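Local coordinates for FACT complex subunit SPT16 (Ashbya gossypii, PDB 6A8M), which is the N-terminal, peptidase-like part of a FACT subunit that probably acts as a histone chaperone reorganizing nucleosomes during transcription, replication and repair, at residues L322-E327 with N348-K353; Q341-A346 with A359-N364. All coordinates share one frame; numbering follows the deposited sequence.

Interaction 1. Residues L322-E327 with N348-K353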
ATOM      1  N   LEU A 322      17.402  14.893   7.715  1.00 16.21           N
ATOM      2  CA  LEU A 322      17.440  13.826   8.715  1.00 16.28           C
ATOM      3  C   LEU A 322      16.780  14.249  10.018  1.00 16.52           C
ATOM      4  O   LEU A 322      16.023  13.472  10.620  1.00 18.93           O
ATOM      5  CB  LEU A 322      18.881  13.413   9.000  1.00 18.14           C
ATOM      6  CG  LEU A 322      19.578  12.525   7.990  1.00 18.60           C
ATOM      7  CD1 LEU A 322      21.032  12.307   8.446  1.00 18.65           C
ATOM      8  CD2 LEU A 322      18.835  11.196   7.823  1.00 18.55           C
ATOM      9  N   LEU A 323      17.095  15.460  10.488  1.00 14.05           N
ATOM     10  CA  LEU A 323      16.520  15.977  11.728  1.00 16.70           C
ATOM     11  C   LEU A 323      15.015  16.137  11.612  1.00 17.41           C
ATOM     12  O   LEU A 323      14.280  15.879  12.569  1.00 17.49           O
ATOM     13  CB  LEU A 323      17.168  17.320  12.084  1.00 18.20           C
ATOM     14  CG  LEU A 323      18.669  17.244  12.391  1.00 19.23           C
ATOM     15  CD1 LEU A 323      19.254  18.600  12.687  1.00 21.52           C
ATOM     16  CD2 LEU A 323      18.891  16.298  13.570  1.00 22.55           C
ATOM     17  N   LEU A 324      14.537  16.552  10.438  1.00 16.23           N
ATOM     18  CA  LEU A 324      13.100  16.708  10.224  1.00 15.32           C
ATOM     19  C   LEU A 324      12.386  15.364  10.271  1.00 16.85           C
ATOM     20  O   LEU A 324      11.318  15.232  10.889  1.00 15.25           O
ATOM     21  CB  LEU A 324      12.852  17.407   8.884  1.00 14.40           C
ATOM     22  CG  LEU A 324      11.389  17.459   8.431  1.00 13.75           C
ATOM     23  CD1 LEU A 324      10.606  18.328   9.433  1.00 14.57           C
ATOM     24  CD2 LEU A 324      11.275  18.047   7.039  1.00 14.01           C
ATOM     25  N   GLN A 325      12.943  14.354   9.600  1.00 16.58           N
ATOM     26  CA  GLN A 325      12.328  13.031   9.660  1.00 17.88           C
ATOM     27  C   GLN A 325      12.269  12.533  11.094  1.00 18.37           C
ATOM     28  O   GLN A 325      11.254  11.980  11.532  1.00 16.38           O
ATOM     29  CB  GLN A 325      13.099  12.033   8.787  1.00 19.91           C
ATOM     30  CG  GLN A 325      12.307  10.723   8.620  1.00 19.43           C
ATOM     31  CD  GLN A 325      13.151   9.531   8.218  1.00 20.21           C
ATOM     32  OE1 GLN A 325      14.209   9.267   8.809  1.00 23.76           O
ATOM     33  NE2 GLN A 325      12.670   8.782   7.232  1.00 16.72           N
ATOM     34  N   GLU A 326      13.348  12.740  11.843  1.00 19.00           N
ATOM     35  CA  GLU A 326      13.370  12.334  13.243  1.00 21.27           C
ATOM     36  C   GLU A 326      12.285  13.050  14.041  1.00 20.99           C
ATOM     37  O   GLU A 326      11.605  12.431  14.868  1.00 20.21           O
ATOM     38  CB  GLU A 326      14.756  12.604  13.833  1.00 26.97           C
ATOM     39  CG  GLU A 326      14.865  12.332  15.326  1.00 34.22           C
ATOM     40  CD  GLU A 326      14.766  10.855  15.667  1.00 40.10           C
ATOM     41  OE1 GLU A 326      15.175  10.016  14.840  1.00 40.85           O
ATOM     42  OE2 GLU A 326      14.270  10.534  16.768  1.00 42.44           O
ATOM     43  N   GLU A 327      12.109  14.355  13.802  1.00 16.93           N
ATOM     44  CA  GLU A 327      11.043  15.098  14.468  1.00 16.25           C
ATOM     45  C   GLU A 327       9.680  14.494  14.158  1.00 17.18           C
ATOM     46  O   GLU A 327       8.837  14.353  15.049  1.00 17.39           O
ATOM     47  CB  GLU A 327      11.109  16.570  14.045  1.00 16.02           C
ATOM     48  CG  GLU A 327       9.846  17.412  14.320  1.00 19.26           C
ATOM     49  CD  GLU A 327       9.585  17.706  15.792  1.00 23.07           C
ATOM     50  OE1 GLU A 327      10.422  17.348  16.642  1.00 21.54           O
ATOM     51  OE2 GLU A 327       8.532  18.311  16.108  1.00 23.20           O
ATOM     52  N   ASN A 348       6.196  23.527  10.728  1.00 17.31           N
ATOM     53  CA  ASN A 348       6.735  24.342  11.815  1.00 19.45           C
ATOM     54  C   ASN A 348       8.238  24.163  11.932  1.00 17.95           C
ATOM     55  O   ASN A 348       8.985  25.134  12.112  1.00 20.78           O
ATOM     56  CB  ASN A 348       6.075  23.970  13.144  1.00 24.52           C
ATOM     57  CG  ASN A 348       4.608  24.311  13.204  1.00 28.35           C
ATOM     58  OD1 ASN A 348       4.078  25.033  12.359  1.00 29.26           O
ATOM     59  ND2 ASN A 348       3.935  23.790  14.226  1.00 29.05           N
ATOM     60  N   TYR A 349       8.695  22.912  11.885  1.00 18.17           N
ATOM     61  CA  TYR A 349      10.115  22.636  12.078  1.00 17.01           C
ATOM     62  C   TYR A 349      10.948  23.248  10.952  1.00 16.70           C
ATOM     63  O   TYR A 349      12.024  23.801  11.195  1.00 17.05           O
ATOM     64  CB  TYR A 349      10.311  21.122  12.173  1.00 16.31           C
ATOM     65  CG  TYR A 349      11.657  20.672  12.691  1.00 18.01           C
ATOM     66  CD1 TYR A 349      11.915  20.612  14.055  1.00 21.15           C
ATOM     67  CD2 TYR A 349      12.664  20.303  11.814  1.00 18.29           C
ATOM     68  CE1 TYR A 349      13.152  20.207  14.525  1.00 25.08           C
ATOM     69  CE2 TYR A 349      13.897  19.895  12.273  1.00 21.29           C
ATOM     70  CZ  TYR A 349      14.140  19.849  13.626  1.00 25.27           C
ATOM     71  OH  TYR A 349      15.384  19.442  14.076  1.00 26.66           O
ATOM     72  N   ILE A 350      10.443  23.201   9.715  1.00 16.13           N
ATOM     73  CA  ILE A 350      11.171  23.806   8.600  1.00 15.93           C
ATOM     74  C   ILE A 350      11.214  25.319   8.742  1.00 17.05           C
ATOM     75  O   ILE A 350      12.249  25.953   8.506  1.00 16.99           O
ATOM     76  CB  ILE A 350      10.525  23.408   7.259  1.00 16.50           C
ATOM     77  CG1 ILE A 350      10.625  21.922   7.004  1.00 15.46           C
ATOM     78  CG2 ILE A 350      11.161  24.172   6.122  1.00 15.24           C
ATOM     79  CD1 ILE A 350       9.536  21.474   6.047  1.00 16.22           C
ATOM     80  N   ASN A 351      10.086  25.923   9.108  1.00 17.40           N
ATOM     81  CA  ASN A 351      10.038  27.376   9.254  1.00 18.86           C
ATOM     82  C   ASN A 351      11.011  27.830  10.325  1.00 19.79           C
ATOM     83  O   ASN A 351      11.640  28.893  10.208  1.00 22.29           O
ATOM     84  CB  ASN A 351       8.612  27.803   9.598  1.00 22.81           C
ATOM     85  CG  ASN A 351       8.491  29.292   9.890  1.00 23.66           C
ATOM     86  OD1 ASN A 351       8.285  30.091   8.976  1.00 27.35           O
ATOM     87  ND2 ASN A 351       8.607  29.671  11.168  1.00 21.04           N
ATOM     88  N   SER A 352      11.149  27.023  11.379  1.00 20.05           N
ATOM     89  CA  SER A 352      12.062  27.364  12.461  1.00 21.57           C
ATOM     90  C   SER A 352      13.510  27.340  11.996  1.00 21.89           C
ATOM     91  O   SER A 352      14.275  28.275  12.270  1.00 25.11           O
ATOM     92  CB  SER A 352      11.883  26.394  13.625  1.00 23.11           C
ATOM     93  OG  SER A 352      12.704  26.800  14.702  1.00 26.91           O
ATOM     94  N   LYS A 353      13.916  26.258  11.340  1.00 21.52           N
ATOM     95  CA  LYS A 353      15.324  25.987  11.086  1.00 24.34           C
ATOM     96  C   LYS A 353      15.774  26.325   9.671  1.00 24.37           C
ATOM     97  O   LYS A 353      16.925  26.734   9.486  1.00 27.00           O
ATOM     98  CB  LYS A 353      15.622  24.510  11.355  1.00 26.80           C
ATOM     99  CG  LYS A 353      15.017  23.981  12.656  1.00 30.99           C
ATOM    100  CD  LYS A 353      15.728  24.547  13.865  1.00 32.91           C
ATOM    101  CE  LYS A 353      15.449  23.690  15.101  1.00 35.51           C
ATOM    102  NZ  LYS A 353      16.175  24.204  16.300  1.00 38.55           N
TER
HETATM  103  O   HOH W   1      14.937  16.160  15.163  1.00 22.34           O
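The ring of Tyr349 lies between Glu327 and Lys353, each bringing aliphatic carbons to a different face. On one face the CH-pi partner is Glu327 CB, 4.2 Å from the ring centroid and 13° off the normal, set toward the rim. Glu327 CG, anti to its backbone N, lies 3.8 Å from Tyr349 CD1, and the carboxylate plane runs within 10° of the ring plane. The opposite face belongs to Lys353 CG, over the centre of the ring from one helical turn further along the same helix. Leu324 comes in obliquely with CD1, 3.7 Å from Tyr349 CD2, the two side chains sliding past one another in opposite directions. At the phenol end, Leu323 CB packs 3.4 Å from Tyr349 OH. Water 1 donates to Leu323 O at 2.7 Å and has a long, weak bond to Tyr349 OH; no direct hydrogen bond joins the two segments. Inward from the ring, Leu324 CD2 meets Ile350 CG1 at 3.9 Å. The polar end of Glu327 is held by Asn331 of its own helix. Helices 312-332 and 339-353 run roughly antiparallel here, their local axes 144° apart and 10.6 Å at closest approach. Leu324 and Ile350 turn into the core, both touching Phe401 of strand 394-405 and Phe361 of the loop after helix 339-353.

Interaction 2. Residues Q341-A346 with A359-N364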
ATOM      1  N   GLN A 341      -2.082  17.655  11.985  1.00 19.01           N
ATOM      2  CA  GLN A 341      -1.147  17.981  13.058  1.00 17.26           C
ATOM      3  C   GLN A 341       0.260  17.507  12.720  1.00 16.43           C
ATOM      4  O   GLN A 341       1.247  18.204  12.996  1.00 19.01           O
ATOM      5  CB  GLN A 341      -1.623  17.353  14.370  1.00 17.84           C
ATOM      6  CG  GLN A 341      -2.820  18.051  14.964  1.00 18.97           C
ATOM      7  CD  GLN A 341      -3.486  17.266  16.078  1.00 22.33           C
ATOM      8  OE1 GLN A 341      -3.369  16.046  16.158  1.00 21.29           O
ATOM      9  NE2 GLN A 341      -4.202  17.972  16.939  1.00 26.64           N
ATOM     10  N   ILE A 342       0.375  16.323  12.115  1.00 15.52           N
ATOM     11  CA  ILE A 342       1.688  15.806  11.749  1.00 14.82           C
ATOM     12  C   ILE A 342       2.314  16.666  10.658  1.00 15.57           C
ATOM     13  O   ILE A 342       3.448  17.140  10.788  1.00 16.41           O
ATOM     14  CB  ILE A 342       1.566  14.341  11.302  1.00 14.92           C
ATOM     15  CG1 ILE A 342       1.075  13.468  12.451  1.00 16.34           C
ATOM     16  CG2 ILE A 342       2.891  13.828  10.792  1.00 15.55           C
ATOM     17  CD1 ILE A 342       0.502  12.140  11.987  1.00 16.49           C
ATOM     18  N   TYR A 343       1.581  16.890   9.565  1.00 14.31           N
ATOM     19  CA  TYR A 343       2.135  17.703   8.485  1.00 14.12           C
ATOM     20  C   TYR A 343       2.461  19.115   8.977  1.00 15.30           C
ATOM     21  O   TYR A 343       3.538  19.645   8.685  1.00 14.84           O
ATOM     22  CB  TYR A 343       1.175  17.756   7.283  1.00 14.53           C
ATOM     23  CG  TYR A 343       1.803  18.518   6.153  1.00 13.80           C
ATOM     24  CD1 TYR A 343       2.793  17.935   5.375  1.00 13.61           C
ATOM     25  CD2 TYR A 343       1.464  19.848   5.922  1.00 16.12           C
ATOM     26  CE1 TYR A 343       3.417  18.633   4.377  1.00 13.03           C
ATOM     27  CE2 TYR A 343       2.079  20.568   4.919  1.00 15.65           C
ATOM     28  CZ  TYR A 343       3.059  19.946   4.155  1.00 13.70           C
ATOM     29  OH  TYR A 343       3.680  20.647   3.163  1.00 14.94           O
ATOM     30  N   ASP A 344       1.538  19.749   9.718  1.00 16.32           N
ATOM     31  CA  ASP A 344       1.808  21.109  10.199  1.00 16.68           C
ATOM     32  C   ASP A 344       3.012  21.148  11.140  1.00 17.75           C
ATOM     33  O   ASP A 344       3.761  22.132  11.146  1.00 17.22           O
ATOM     34  CB  ASP A 344       0.575  21.694  10.888  1.00 17.69           C
ATOM     35  CG  ASP A 344      -0.517  22.088   9.909  1.00 19.26           C
ATOM     36  OD1 ASP A 344      -0.250  22.027   8.696  1.00 19.52           O
ATOM     37  OD2 ASP A 344      -1.623  22.489  10.361  1.00 18.68           O
ATOM     38  N   GLY A 345       3.214  20.101  11.946  1.00 17.53           N
ATOM     39  CA  GLY A 345       4.409  20.053  12.787  1.00 18.03           C
ATOM     40  C   GLY A 345       5.698  20.023  11.976  1.00 16.72           C
ATOM     41  O   GLY A 345       6.709  20.604  12.377  1.00 16.96           O
ATOM     42  N   ALA A 346       5.692  19.302  10.852  1.00 15.48           N
ATOM     43  CA  ALA A 346       6.824  19.333   9.932  1.00 14.69           C
ATOM     44  C   ALA A 346       7.035  20.735   9.367  1.00 15.66           C
ATOM     45  O   ALA A 346       8.168  21.213   9.265  1.00 15.35           O
ATOM     46  CB  ALA A 346       6.604  18.318   8.806  1.00 14.09           C
ATOM     47  N   ALA A 359       9.255  26.520   0.724  1.00 15.64           N
ATOM     48  CA  ALA A 359       8.506  26.552  -0.534  1.00 16.80           C
ATOM     49  C   ALA A 359       8.628  25.239  -1.284  1.00 16.38           C
ATOM     50  O   ALA A 359       7.681  24.812  -1.960  1.00 16.99           O
ATOM     51  CB  ALA A 359       9.009  27.688  -1.414  1.00 18.23           C
ATOM     52  N   GLY A 360       9.800  24.618  -1.213  1.00 14.95           N
ATOM     53  CA  GLY A 360      10.072  23.403  -1.963  1.00 15.19           C
ATOM     54  C   GLY A 360       9.613  22.131  -1.299  1.00 15.09           C
ATOM     55  O   GLY A 360       9.680  21.065  -1.916  1.00 13.68           O
ATOM     56  N   PHE A 361       9.123  22.224  -0.073  1.00 13.25           N
ATOM     57  CA  PHE A 361       8.677  21.049   0.672  1.00 13.98           C
ATOM     58  C   PHE A 361       7.467  20.410  -0.005  1.00 14.50           C
ATOM     59  O   PHE A 361       6.548  21.112  -0.458  1.00 16.89           O
ATOM     60  CB  PHE A 361       8.310  21.496   2.085  1.00 15.32           C
ATOM     61  CG  PHE A 361       8.031  20.389   3.064  1.00 14.84           C
ATOM     62  CD1 PHE A 361       8.876  19.288   3.182  1.00 15.13           C
ATOM     63  CD2 PHE A 361       6.969  20.517   3.956  1.00 16.28           C
ATOM     64  CE1 PHE A 361       8.622  18.301   4.162  1.00 14.75           C
ATOM     65  CE2 PHE A 361       6.704  19.536   4.908  1.00 15.45           C
ATOM     66  CZ  PHE A 361       7.536  18.442   5.020  1.00 15.33           C
ATOM     67  N   THR A 362       7.490  19.073  -0.081  1.00 17.98           N
ATOM     68  CA  THR A 362       6.331  18.289  -0.475  1.00 20.73           C
ATOM     69  C   THR A 362       5.113  18.709   0.345  1.00 17.35           C
ATOM     70  O   THR A 362       5.238  19.094   1.510  1.00 19.04           O
ATOM     71  CB  THR A 362       6.648  16.787  -0.289  1.00 21.77           C
ATOM     72  OG1 THR A 362       7.157  16.516   1.038  1.00 27.33           O
ATOM     73  CG2 THR A 362       7.723  16.350  -1.285  1.00 21.16           C
ATOM     74  N   LYS A 363       3.938  18.690  -0.275  1.00 16.21           N
ATOM     75  CA  LYS A 363       2.722  19.085   0.431  1.00 16.49           C
ATOM     76  C   LYS A 363       2.117  17.955   1.275  1.00 14.45           C
ATOM     77  O   LYS A 363       0.984  18.073   1.767  1.00 14.30           O
ATOM     78  CB  LYS A 363       1.703  19.635  -0.572  1.00 21.65           C
ATOM     79  CG  LYS A 363       2.166  20.936  -1.234  1.00 22.01           C
ATOM     80  CD  LYS A 363       2.376  22.032  -0.169  1.00 23.06           C
ATOM     81  CE  LYS A 363       2.659  23.426  -0.784  1.00 22.81           C
ATOM     82  NZ  LYS A 363       3.022  24.410   0.288  1.00 21.37           N
ATOM     83  N   ASN A 364       2.840  16.855   1.436  1.00 13.31           N
ATOM     84  CA  ASN A 364       2.442  15.821   2.381  1.00 14.08           C
ATOM     85  C   ASN A 364       3.709  15.140   2.858  1.00 13.27           C
ATOM     86  O   ASN A 364       4.762  15.241   2.218  1.00 14.97           O
ATOM     87  CB  ASN A 364       1.487  14.809   1.734  1.00 14.42           C
ATOM     88  CG  ASN A 364       2.177  13.963   0.665  1.00 17.38           C
ATOM     89  OD1 ASN A 364       2.754  12.919   0.958  1.00 16.72           O
ATOM     90  ND2 ASN A 364       2.134  14.428  -0.577  1.00 15.66           N
TER
HETATM   91  O   HOH W   2       3.802  23.551   3.301  1.00 16.52           O
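This is a helix-to-loop contact, part apolar and part polar, in the M24 metallopeptidase-type domain, the creatinase-like "pita-bread" fold: helix 339-353 packs on the loop that returns its chain to strand 364-368. Tyr343 carries most of it. CG stands anti to the backbone N (chi1 -176°), which starts the ring toward the loop. At its far end the hydroxyl donates to Thr362 O over 2.8 Å. That acceptor lies at the ring edge, in plane, and the C=O...donor angle is 133°. Lys363 O sits over one face of the ring, 3.6 Å above its plane and offset toward the rim. The Phe361 ring is nearly parallel to that of Tyr343, planes 13° apart, but with centroids 5.5 Å from each other the two barely overlap; the touch is local, Tyr343 CE1 to Phe361 CE2 at 3.4 Å. Ala346, one turn nearer the end of the helix, sets its CB 3.9 Å from Phe361 CZ. A phenylalanine in place of Tyr343 would probably keep the ring packing but leave Thr362 O without this donor and water 2 without its acceptor on the phenol. The loop has holds of its own: Thr362 OG1 donates to Asn364 O, and backbone bonds tie Gly360 and Thr362 to Asn402 and Gly400 of strand 394-405. On the outer side, water 2 donates to Tyr343 OH at 2.9 Å and accepts from Lys363 NZ at 3.2 Å.

Overall arrangement
Both interactions use helix 339-353: its C-terminal end packs against helix 312-332 in interaction 1, and an earlier part meets its own following loop in interaction 2. Each is partly buried, with a tyrosine reaching across from this helix. They differ in chemistry. Helix against helix, the contact is carried by aliphatic carbons around a ring, and its polar link is a weak water bridge; helix against loop, the carbonyl of a non-helical residue, Thr362, accepts a direct hydrogen bond. Their buried sides merge: Ile350 CD1 lies 3.4 Å from Phe361 CD2, and Leu324 CD2 lies 3.9 Å from Phe361 CE1. Leu323 and Lys363 mark the respective solvent-facing margins.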